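Local coordinates for protein fructokinase (Xylella fastidiosa Temecula1, PDB 3LJS) that probably transfers the gamma-phosphate of ATP to fructose, acting as a sugar kinase of the PfkB (ribokinase-like) family, at residues Gln20-Val23 and Pro28-Phe31; Leu305-Thr308 and Thr314-Pro317; Ala13-Leu18 and Asp62-Phe67. All blocks are in the same frame, centred on the assembly; numbering follows the deposited sequence.

Contact 1: Gln20-Val23 and Pro28-Phe31; sequences QPLV and PRAF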
ATOM      1  N   GLN B  20      -5.078  13.524   5.067  1.00 35.98           N
ATOM      2  CA  GLN B  20      -5.779  14.705   5.553  1.00 39.51           C
ATOM      3  C   GLN B  20      -5.159  15.176   6.861  1.00 42.68           C
ATOM      4  O   GLN B  20      -4.618  14.377   7.627  1.00 42.14           O
ATOM      5  CB  GLN B  20      -7.261  14.401   5.779  1.00 39.32           C
ATOM      6  CG  GLN B  20      -8.019  14.002   4.529  1.00 39.29           C
ATOM      7  CD  GLN B  20      -7.699  14.897   3.352  1.00 40.26           C
ATOM      8  OE1 GLN B  20      -6.728  14.666   2.630  1.00 40.07           O
ATOM      9  NE2 GLN B  20      -8.505  15.936   3.160  1.00 41.05           N
ATOM     10  N   PRO B  21      -5.232  16.486   7.135  1.00 45.54           N
ATOM     11  CA  PRO B  21      -4.667  17.040   8.369  1.00 46.87           C
ATOM     12  C   PRO B  21      -5.328  16.427   9.596  1.00 48.19           C
ATOM     13  O   PRO B  21      -6.478  15.984   9.539  1.00 46.28           O
ATOM     14  CB  PRO B  21      -4.966  18.532   8.245  1.00 47.42           C
ATOM     15  CG  PRO B  21      -5.001  18.752   6.757  1.00 47.83           C
ATOM     16  CD  PRO B  21      -5.785  17.555   6.288  1.00 46.54           C
ATOM     17  N   LEU B  22      -4.601  16.400  10.705  1.00 51.21           N
ATOM     18  CA  LEU B  22      -5.141  15.845  11.937  1.00 54.97           C
ATOM     19  C   LEU B  22      -6.316  16.720  12.356  1.00 57.35           C
ATOM     20  O   LEU B  22      -6.213  17.948  12.376  1.00 57.42           O
ATOM     21  CB  LEU B  22      -4.058  15.820  13.018  1.00 55.74           C
ATOM     22  CG  LEU B  22      -3.923  14.500  13.786  1.00 57.25           C
ATOM     23  CD1 LEU B  22      -4.112  13.313  12.845  1.00 57.25           C
ATOM     24  CD2 LEU B  22      -2.555  14.447  14.450  1.00 57.66           C
ATOM     25  N   VAL B  23      -7.438  16.085  12.677  1.00 60.07           N
ATOM     26  CA  VAL B  23      -8.635  16.821  13.052  1.00 62.53           C
ATOM     27  C   VAL B  23      -8.787  17.088  14.547  1.00 64.88           C
ATOM     28  O   VAL B  23      -8.770  18.242  14.977  1.00 65.55           O
ATOM     29  CB  VAL B  23      -9.905  16.091  12.561  1.00 62.65           C
ATOM     30  CG1 VAL B  23     -11.110  17.018  12.661  1.00 62.84           C
ATOM     31  CG2 VAL B  23      -9.710  15.612  11.131  1.00 62.27           C
ATOM     32  N   PRO B  28      -8.213   9.063  14.510  1.00 54.23           N
ATOM     33  CA  PRO B  28      -7.396   8.450  13.461  1.00 50.52           C
ATOM     34  C   PRO B  28      -7.321   9.314  12.206  1.00 47.27           C
ATOM     35  O   PRO B  28      -8.337   9.814  11.724  1.00 45.84           O
ATOM     36  CB  PRO B  28      -8.099   7.117  13.214  1.00 50.77           C
ATOM     37  CG  PRO B  28      -9.530   7.421  13.546  1.00 53.32           C
ATOM     38  CD  PRO B  28      -9.401   8.243  14.804  1.00 53.32           C
ATOM     39  N   ARG B  29      -6.110   9.495  11.691  1.00 44.11           N
ATOM     40  CA  ARG B  29      -5.911  10.288  10.485  1.00 41.48           C
ATOM     41  C   ARG B  29      -6.626   9.629   9.311  1.00 38.74           C
ATOM     42  O   ARG B  29      -6.650   8.405   9.201  1.00 37.37           O
ATOM     43  CB  ARG B  29      -4.417  10.418  10.181  1.00 42.78           C
ATOM     44  CG  ARG B  29      -4.118  11.045   8.831  1.00 45.44           C
ATOM     45  CD  ARG B  29      -2.679  11.511   8.749  1.00 48.66           C
ATOM     46  NE  ARG B  29      -2.410  12.555   9.733  1.00 54.74           N
ATOM     47  CZ  ARG B  29      -1.294  13.273   9.775  1.00 56.99           C
ATOM     48  NH1 ARG B  29      -0.334  13.062   8.884  1.00 59.12           N
ATOM     49  NH2 ARG B  29      -1.140  14.207  10.707  1.00 58.35           N
ATOM     50  N   ALA B  30      -7.214  10.442   8.440  1.00 35.89           N
ATOM     51  CA  ALA B  30      -7.928   9.921   7.285  1.00 33.42           C
ATOM     52  C   ALA B  30      -7.165  10.146   5.986  1.00 31.67           C
ATOM     53  O   ALA B  30      -6.434  11.122   5.836  1.00 31.52           O
ATOM     54  CB  ALA B  30      -9.303  10.562   7.188  1.00 34.04           C
ATOM     55  N   PHE B  31      -7.346   9.223   5.052  1.00 30.81           N
ATOM     56  CA  PHE B  31      -6.705   9.295   3.748  1.00 29.90           C
ATOM     57  C   PHE B  31      -7.822   9.200   2.720  1.00 29.36           C
ATOM     58  O   PHE B  31      -8.681   8.325   2.819  1.00 28.62           O
ATOM     59  CB  PHE B  31      -5.728   8.127   3.572  1.00 29.04           C
ATOM     60  CG  PHE B  31      -4.480   8.249   4.405  1.00 29.79           C
ATOM     61  CD1 PHE B  31      -3.327   8.817   3.876  1.00 28.95           C
ATOM     62  CD2 PHE B  31      -4.467   7.818   5.726  1.00 29.35           C
ATOM     63  CE1 PHE B  31      -2.172   8.959   4.652  1.00 28.96           C
ATOM     64  CE2 PHE B  31      -3.320   7.957   6.509  1.00 29.81           C
ATOM     65  CZ  PHE B  31      -2.170   8.530   5.969  1.00 26.35           C
TER
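The backbone N-H of Gln20 donates to Ala30 O over 2.9 Å, bent little from straight (161° at the hydrogen). This bond joins the two segments in the beta-hairpin formed by strands 14-19 and 30-36, part of the four-stranded sheet that serves as the lid in ribokinase-like enzymes. The aliphatic start of the Gln20 side chain lies against the same acceptor, with CB 3.4 Å from Ala30 O. Beyond this bond the segment 20-23 leaves regular strand pairing, and contact passes to side chains. The Arg29 chain lies across Gln20 and Leu22: CG is anti to the backbone N (chi1 171°), and the chain bends at chi3 (-63°), which carries the guanidinium past Gln20 and on to Leu22. Gln20 O lies over one face of the guanidinium, 3.6 Å from Arg29 NE, a packing contact. Leu22 crosses Arg29 at about a right angle. Ala30 and Phe31 pair in an antiparallel ladder with a strand of the second subunit, so the lid sheet continues across the dimer interface, and Arg29 packs on Gln33 of that subunit. At the guanidinium edge, in its plane, Leu22 CD1 comes 3.6 Å from Arg29 NE.

Contact 2: Leu305-Thr308 and Thr314-Pro317; sequences LAVT and TAMP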
ATOM      1  N   LEU B 305      -8.233  25.301 -16.009  1.00 22.81           N
ATOM      2  CA  LEU B 305      -9.546  24.974 -15.453  1.00 22.30           C
ATOM      3  C   LEU B 305      -9.578  23.696 -14.628  1.00 24.16           C
ATOM      4  O   LEU B 305     -10.471  23.517 -13.793  1.00 23.83           O
ATOM      5  CB  LEU B 305     -10.578  24.874 -16.575  1.00 21.68           C
ATOM      6  CG  LEU B 305     -11.005  26.184 -17.246  1.00 23.55           C
ATOM      7  CD1 LEU B 305     -11.783  25.885 -18.521  1.00 23.73           C
ATOM      8  CD2 LEU B 305     -11.849  26.999 -16.272  1.00 24.23           C
ATOM      9  N   ALA B 306      -8.625  22.800 -14.872  1.00 24.08           N
ATOM     10  CA  ALA B 306      -8.563  21.541 -14.138  1.00 24.25           C
ATOM     11  C   ALA B 306      -8.367  21.825 -12.653  1.00 26.30           C
ATOM     12  O   ALA B 306      -7.606  22.714 -12.283  1.00 26.21           O
ATOM     13  CB  ALA B 306      -7.413  20.678 -14.663  1.00 23.27           C
ATOM     14  N   VAL B 307      -9.057  21.067 -11.806  1.00 28.58           N
ATOM     15  CA  VAL B 307      -8.947  21.250 -10.363  1.00 31.57           C
ATOM     16  C   VAL B 307      -8.157  20.114  -9.720  1.00 33.19           C
ATOM     17  O   VAL B 307      -8.420  18.942  -9.983  1.00 32.25           O
ATOM     18  CB  VAL B 307     -10.337  21.314  -9.703  1.00 31.94           C
ATOM     19  CG1 VAL B 307     -10.191  21.391  -8.186  1.00 32.48           C
ATOM     20  CG2 VAL B 307     -11.107  22.516 -10.236  1.00 31.55           C
ATOM     21  N   THR B 308      -7.193  20.473  -8.878  1.00 34.63           N
ATOM     22  CA  THR B 308      -6.361  19.492  -8.187  1.00 36.55           C
ATOM     23  C   THR B 308      -6.416  19.668  -6.673  1.00 37.93           C
ATOM     24  O   THR B 308      -6.682  20.765  -6.172  1.00 37.63           O
ATOM     25  CB  THR B 308      -4.884  19.605  -8.617  1.00 37.18           C
ATOM     26  OG1 THR B 308      -4.434  20.953  -8.424  1.00 37.61           O
ATOM     27  CG2 THR B 308      -4.720  19.219 -10.080  1.00 37.99           C
ATOM     28  N   THR B 314      -9.314  16.380  -9.336  1.00 36.77           N
ATOM     29  CA  THR B 314     -10.637  16.129  -8.791  1.00 37.24           C
ATOM     30  C   THR B 314     -11.720  16.534  -9.787  1.00 36.51           C
ATOM     31  O   THR B 314     -12.887  16.188  -9.614  1.00 37.12           O
ATOM     32  CB  THR B 314     -10.853  16.893  -7.460  1.00 38.75           C
ATOM     33  OG1 THR B 314     -10.655  18.296  -7.665  1.00 38.65           O
ATOM     34  CG2 THR B 314      -9.873  16.399  -6.402  1.00 39.53           C
ATOM     35  N   ALA B 315     -11.330  17.258 -10.835  1.00 34.72           N
ATOM     36  CA  ALA B 315     -12.281  17.695 -11.854  1.00 32.00           C
ATOM     37  C   ALA B 315     -11.609  18.160 -13.146  1.00 29.77           C
ATOM     38  O   ALA B 315     -10.651  18.934 -13.119  1.00 26.91           O
ATOM     39  CB  ALA B 315     -13.160  18.819 -11.301  1.00 32.35           C
HETATM   40  N   MSE B 316     -12.120  17.672 -14.273  1.00 28.20           N
HETATM   41  CA  MSE B 316     -11.608  18.046 -15.589  1.00 27.16           C
HETATM   42  C   MSE B 316     -12.698  18.891 -16.245  1.00 25.23           C
HETATM   43  O   MSE B 316     -13.887  18.655 -16.030  1.00 23.77           O
HETATM   44  CB  MSE B 316     -11.321  16.798 -16.429  1.00 30.01           C
HETATM   45  CG  MSE B 316     -10.269  15.882 -15.817  1.00 35.94           C
HETATM   46 SE   MSE B 316      -8.557  16.768 -15.635  1.00 45.85          SE
HETATM   47  CE  MSE B 316      -7.415  15.190 -15.566  1.00 42.10           C
ATOM     48  N   PRO B 317     -12.309  19.884 -17.054  1.00 22.66           N
ATOM     49  CA  PRO B 317     -13.308  20.736 -17.705  1.00 22.04           C
ATOM     50  C   PRO B 317     -13.895  20.165 -18.997  1.00 22.26           C
ATOM     51  O   PRO B 317     -13.246  19.389 -19.701  1.00 20.90           O
ATOM     52  CB  PRO B 317     -12.531  22.018 -17.956  1.00 21.60           C
ATOM     53  CG  PRO B 317     -11.176  21.475 -18.355  1.00 22.41           C
ATOM     54  CD  PRO B 317     -10.943  20.377 -17.316  1.00 20.64           C
TER
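Two peptide carbonyls meet the chain opposite them differently: Ala315 O receives Val307 N in the carbonyl plane, whereas Val307 O takes Thr314 N from 24° out of plane. The short antiparallel hairpin of strands 307-308 and 313-315 carries a classic beta bulge here: Thr314 and Ala315 both face Val307. The bond from Val307 N to Ala315 O is 3.0 Å and nearly straight (171°); that from Thr314 N to Val307 O is shorter, 2.8 Å. Weak bonds from Thr314 OG1 and Ala315 N also reach Val307 O, so one acceptor is approached by three donors. Thr314 OG1 sits between its backbone N and carbonyl carbon (chi1 57°), and this rotation brings it tightly against Val307, 3.2 Å from CG1. Val307 and Ala315 put their CB atoms on the same face of the sheet.

Just beyond the strands, the Pro317 ring packs against Leu305 at the end of helix 289-305. Pro317 CB touches Leu305 CB at 3.7 Å, while Pro317 CD lies near Ala306 CA; Leu305 and Pro317 also both pack on Val322 of helix 319-328. Ala306 CA additionally makes a CH...O contact of 3.5 Å with Ala315 O. Met316 O accepts a hydrogen bond from Arg48 NE. The CB of selenomethionine Met316 points away from 305-308, and its side chain packs on Val44 and Ala45 of helix 38-49; bent at chi2, it places Met316 SE 4.2 Å from Ala306 CB.

Contact 3: Ala13-Leu18 and Asp62-Phe67; sequences ALIDML and DMFGDF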
ATOM      1  N   ALA B  13      -2.069   3.498 -13.988  1.00 20.42           N
ATOM      2  CA  ALA B  13      -3.268   4.077 -13.420  1.00 20.23           C
ATOM      3  C   ALA B  13      -3.081   3.565 -11.992  1.00 20.75           C
ATOM      4  O   ALA B  13      -2.815   2.379 -11.788  1.00 22.36           O
ATOM      5  CB  ALA B  13      -4.521   3.472 -14.052  1.00 17.03           C
ATOM      6  N   LEU B  14      -3.171   4.448 -11.011  1.00 21.35           N
ATOM      7  CA  LEU B  14      -2.986   4.029  -9.628  1.00 22.52           C
ATOM      8  C   LEU B  14      -3.839   4.869  -8.704  1.00 24.02           C
ATOM      9  O   LEU B  14      -4.543   5.772  -9.157  1.00 24.00           O
ATOM     10  CB  LEU B  14      -1.509   4.152  -9.235  1.00 21.91           C
ATOM     11  CG  LEU B  14      -0.785   5.451  -9.612  1.00 24.97           C
ATOM     12  CD1 LEU B  14      -1.324   6.626  -8.807  1.00 25.81           C
ATOM     13  CD2 LEU B  14       0.705   5.277  -9.345  1.00 28.15           C
ATOM     14  N   ILE B  15      -3.771   4.571  -7.410  1.00 22.75           N
ATOM     15  CA  ILE B  15      -4.545   5.300  -6.415  1.00 23.51           C
ATOM     16  C   ILE B  15      -3.693   6.317  -5.677  1.00 24.28           C
ATOM     17  O   ILE B  15      -2.634   5.980  -5.141  1.00 25.02           O
ATOM     18  CB  ILE B  15      -5.153   4.341  -5.361  1.00 23.29           C
ATOM     19  CG1 ILE B  15      -6.077   3.329  -6.039  1.00 23.19           C
ATOM     20  CG2 ILE B  15      -5.902   5.132  -4.303  1.00 23.39           C
ATOM     21  CD1 ILE B  15      -7.266   3.943  -6.738  1.00 23.69           C
ATOM     22  N   ASP B  16      -4.140   7.570  -5.672  1.00 25.14           N
ATOM     23  CA  ASP B  16      -3.441   8.611  -4.931  1.00 26.26           C
ATOM     24  C   ASP B  16      -4.182   8.644  -3.598  1.00 27.79           C
ATOM     25  O   ASP B  16      -5.390   8.897  -3.570  1.00 27.20           O
ATOM     26  CB  ASP B  16      -3.571   9.987  -5.602  1.00 28.65           C
ATOM     27  CG  ASP B  16      -2.761  10.107  -6.887  1.00 30.83           C
ATOM     28  OD1 ASP B  16      -1.611   9.628  -6.925  1.00 32.68           O
ATOM     29  OD2 ASP B  16      -3.272  10.706  -7.856  1.00 32.20           O
HETATM   30  N   MSE B  17      -3.473   8.363  -2.506  1.00 26.98           N
HETATM   31  CA  MSE B  17      -4.072   8.380  -1.173  1.00 27.64           C
HETATM   32  C   MSE B  17      -3.664   9.685  -0.498  1.00 27.73           C
HETATM   33  O   MSE B  17      -2.526   9.837  -0.051  1.00 26.13           O
HETATM   34  CB  MSE B  17      -3.586   7.182  -0.353  1.00 30.90           C
HETATM   35  CG  MSE B  17      -4.159   5.850  -0.799  1.00 35.98           C
HETATM   36 SE   MSE B  17      -6.042   5.658  -0.373  1.00 49.75          SE
HETATM   37  CE  MSE B  17      -5.855   4.920   1.391  1.00 45.55           C
ATOM     38  N   LEU B  18      -4.610  10.618  -0.434  1.00 27.12           N
ATOM     39  CA  LEU B  18      -4.384  11.946   0.126  1.00 28.37           C
ATOM     40  C   LEU B  18      -4.532  12.036   1.638  1.00 28.05           C
ATOM     41  O   LEU B  18      -5.638  11.967   2.168  1.00 27.32           O
ATOM     42  CB  LEU B  18      -5.337  12.943  -0.544  1.00 28.94           C
ATOM     43  CG  LEU B  18      -5.020  13.431  -1.965  1.00 31.78           C
ATOM     44  CD1 LEU B  18      -4.491  12.312  -2.832  1.00 29.77           C
ATOM     45  CD2 LEU B  18      -6.279  14.040  -2.570  1.00 31.16           C
ATOM     46  N   ASP B  62      -8.162  -6.170  -7.581  1.00 32.24           N
ATOM     47  CA  ASP B  62      -8.448  -5.826  -6.200  1.00 31.02           C
ATOM     48  C   ASP B  62      -9.441  -4.676  -6.185  1.00 31.51           C
ATOM     49  O   ASP B  62      -9.843  -4.181  -7.241  1.00 29.18           O
ATOM     50  CB  ASP B  62      -7.160  -5.432  -5.466  1.00 31.56           C
ATOM     51  CG  ASP B  62      -6.310  -4.440  -6.251  1.00 33.37           C
ATOM     52  OD1 ASP B  62      -6.833  -3.386  -6.661  1.00 35.74           O
ATOM     53  OD2 ASP B  62      -5.108  -4.713  -6.453  1.00 34.42           O
HETATM   54  N   MSE B  63      -9.832  -4.256  -4.986  1.00 31.82           N
HETATM   55  CA  MSE B  63     -10.796  -3.175  -4.816  1.00 33.26           C
HETATM   56  C   MSE B  63     -10.379  -1.885  -5.513  1.00 30.20           C
HETATM   57  O   MSE B  63     -11.212  -1.187  -6.089  1.00 29.19           O
HETATM   58  CB  MSE B  63     -11.019  -2.900  -3.320  1.00 38.78           C
HETATM   59  CG  MSE B  63      -9.754  -2.513  -2.552  1.00 47.45           C
HETATM   60 SE   MSE B  63     -10.057  -2.137  -0.657  1.00 61.06          SE
HETATM   61  CE  MSE B  63     -10.032  -3.959   0.011  1.00 56.11           C
ATOM     62  N   PHE B  64      -9.093  -1.568  -5.461  1.00 28.29           N
ATOM     63  CA  PHE B  64      -8.603  -0.350  -6.088  1.00 26.99           C
ATOM     64  C   PHE B  64      -8.615  -0.454  -7.603  1.00 26.45           C
ATOM     65  O   PHE B  64      -8.895   0.523  -8.299  1.00 25.07           O
ATOM     66  CB  PHE B  64      -7.205  -0.028  -5.571  1.00 26.06           C
ATOM     67  CG  PHE B  64      -7.176   0.293  -4.107  1.00 27.20           C
ATOM     68  CD1 PHE B  64      -7.979   1.306  -3.595  1.00 27.95           C
ATOM     69  CD2 PHE B  64      -6.361  -0.422  -3.238  1.00 28.99           C
ATOM     70  CE1 PHE B  64      -7.973   1.609  -2.234  1.00 29.46           C
ATOM     71  CE2 PHE B  64      -6.343  -0.130  -1.876  1.00 29.87           C
ATOM     72  CZ  PHE B  64      -7.152   0.889  -1.372  1.00 29.40           C
ATOM     73  N   GLY B  65      -8.320  -1.645  -8.110  1.00 26.22           N
ATOM     74  CA  GLY B  65      -8.330  -1.852  -9.545  1.00 25.57           C
ATOM     75  C   GLY B  65      -9.750  -1.685 -10.053  1.00 27.42           C
ATOM     76  O   GLY B  65      -9.976  -1.081 -11.103  1.00 26.80           O
ATOM     77  N   ASP B  66     -10.715  -2.220  -9.306  1.00 26.96           N
ATOM     78  CA  ASP B  66     -12.118  -2.105  -9.690  1.00 27.77           C
ATOM     79  C   ASP B  66     -12.520  -0.635  -9.692  1.00 26.42           C
ATOM     80  O   ASP B  66     -13.283  -0.193 -10.552  1.00 27.27           O
ATOM     81  CB  ASP B  66     -13.025  -2.870  -8.718  1.00 29.65           C
ATOM     82  CG  ASP B  66     -12.775  -4.368  -8.734  1.00 34.10           C
ATOM     83  OD1 ASP B  66     -12.302  -4.887  -9.768  1.00 33.69           O
ATOM     84  OD2 ASP B  66     -13.070  -5.028  -7.710  1.00 33.59           O
ATOM     85  N   PHE B  67     -12.004   0.114  -8.721  1.00 24.41           N
ATOM     86  CA  PHE B  67     -12.303   1.538  -8.610  1.00 24.28           C
ATOM     87  C   PHE B  67     -11.801   2.296  -9.830  1.00 23.73           C
ATOM     88  O   PHE B  67     -12.494   3.163 -10.370  1.00 23.72           O
ATOM     89  CB  PHE B  67     -11.647   2.127  -7.363  1.00 23.40           C
ATOM     90  CG  PHE B  67     -11.765   3.622  -7.268  1.00 24.94           C
ATOM     91  CD1 PHE B  67     -13.001   4.225  -7.060  1.00 26.53           C
ATOM     92  CD2 PHE B  67     -10.634   4.426  -7.365  1.00 25.21           C
ATOM     93  CE1 PHE B  67     -13.109   5.611  -6.948  1.00 26.97           C
ATOM     94  CE2 PHE B  67     -10.730   5.809  -7.254  1.00 26.91           C
ATOM     95  CZ  PHE B  67     -11.968   6.404  -7.044  1.00 26.70           C
TER
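Ile15 drives its side chain from strand 14-19 into the first turn of helix 63-75, touching Phe64 and Phe67 with separate atoms. Ile15 CG1 rests 3.6 Å from Phe64 CB and nearly as close to CD1 of the Phe64 ring, the two side chains crossing at about a right angle. The branch end goes further: Ile15 CD1 meets the edge of the Phe67 ring, near its plane, 3.5 Å from CD2. Phe67, with CG anti to its backbone N (chi1 173°), carries that edge to the strand.

In the second shell, selenomethionine Met63 lays CG over the centre of one face of the Phe64 ring, 4.0 Å above it, and Phe94 of the second subunit packs edge-to-face with the same ring. Ile15 and Phe64 share Leu92 and Gln33 of the flanking strands. Asp62 is the N-cap of the helix: Asp62 OD1 accepts from Gly65 N over 2.7 Å and is also hydrogen-bonded to Thr90 OG1. This cap probably fixes the turn carrying Phe64 and Phe67. Between lid strand and helix the contacts are apolar side-chain packing, consistent with a buried hydrophobic join.

Overall arrangement
Contacts 1 and 3 share the lid sheet, through its neighbouring strands 14-19 and 30-36, and they touch: Phe31 CB packs 3.9 Å from Met17 CE, although their centres are 19 Å apart. Both also meet the second subunit, so the hairpin and the strand-helix packing belong to the dimer interface region. Contact 2 follows later in the chain and stands apart, its nearest atoms about 6 Å from contact 3 and about 10 Å from contact 1. It is also the one near the nucleotide site: the Thr308 side chain is about 8 Å from that of Gly261 and about 11 Å from that of Arg170, both ATP-binding residues, although no ATP is bound to this chain. Contacts 1 and 3 lie away from the ATP-binding residues.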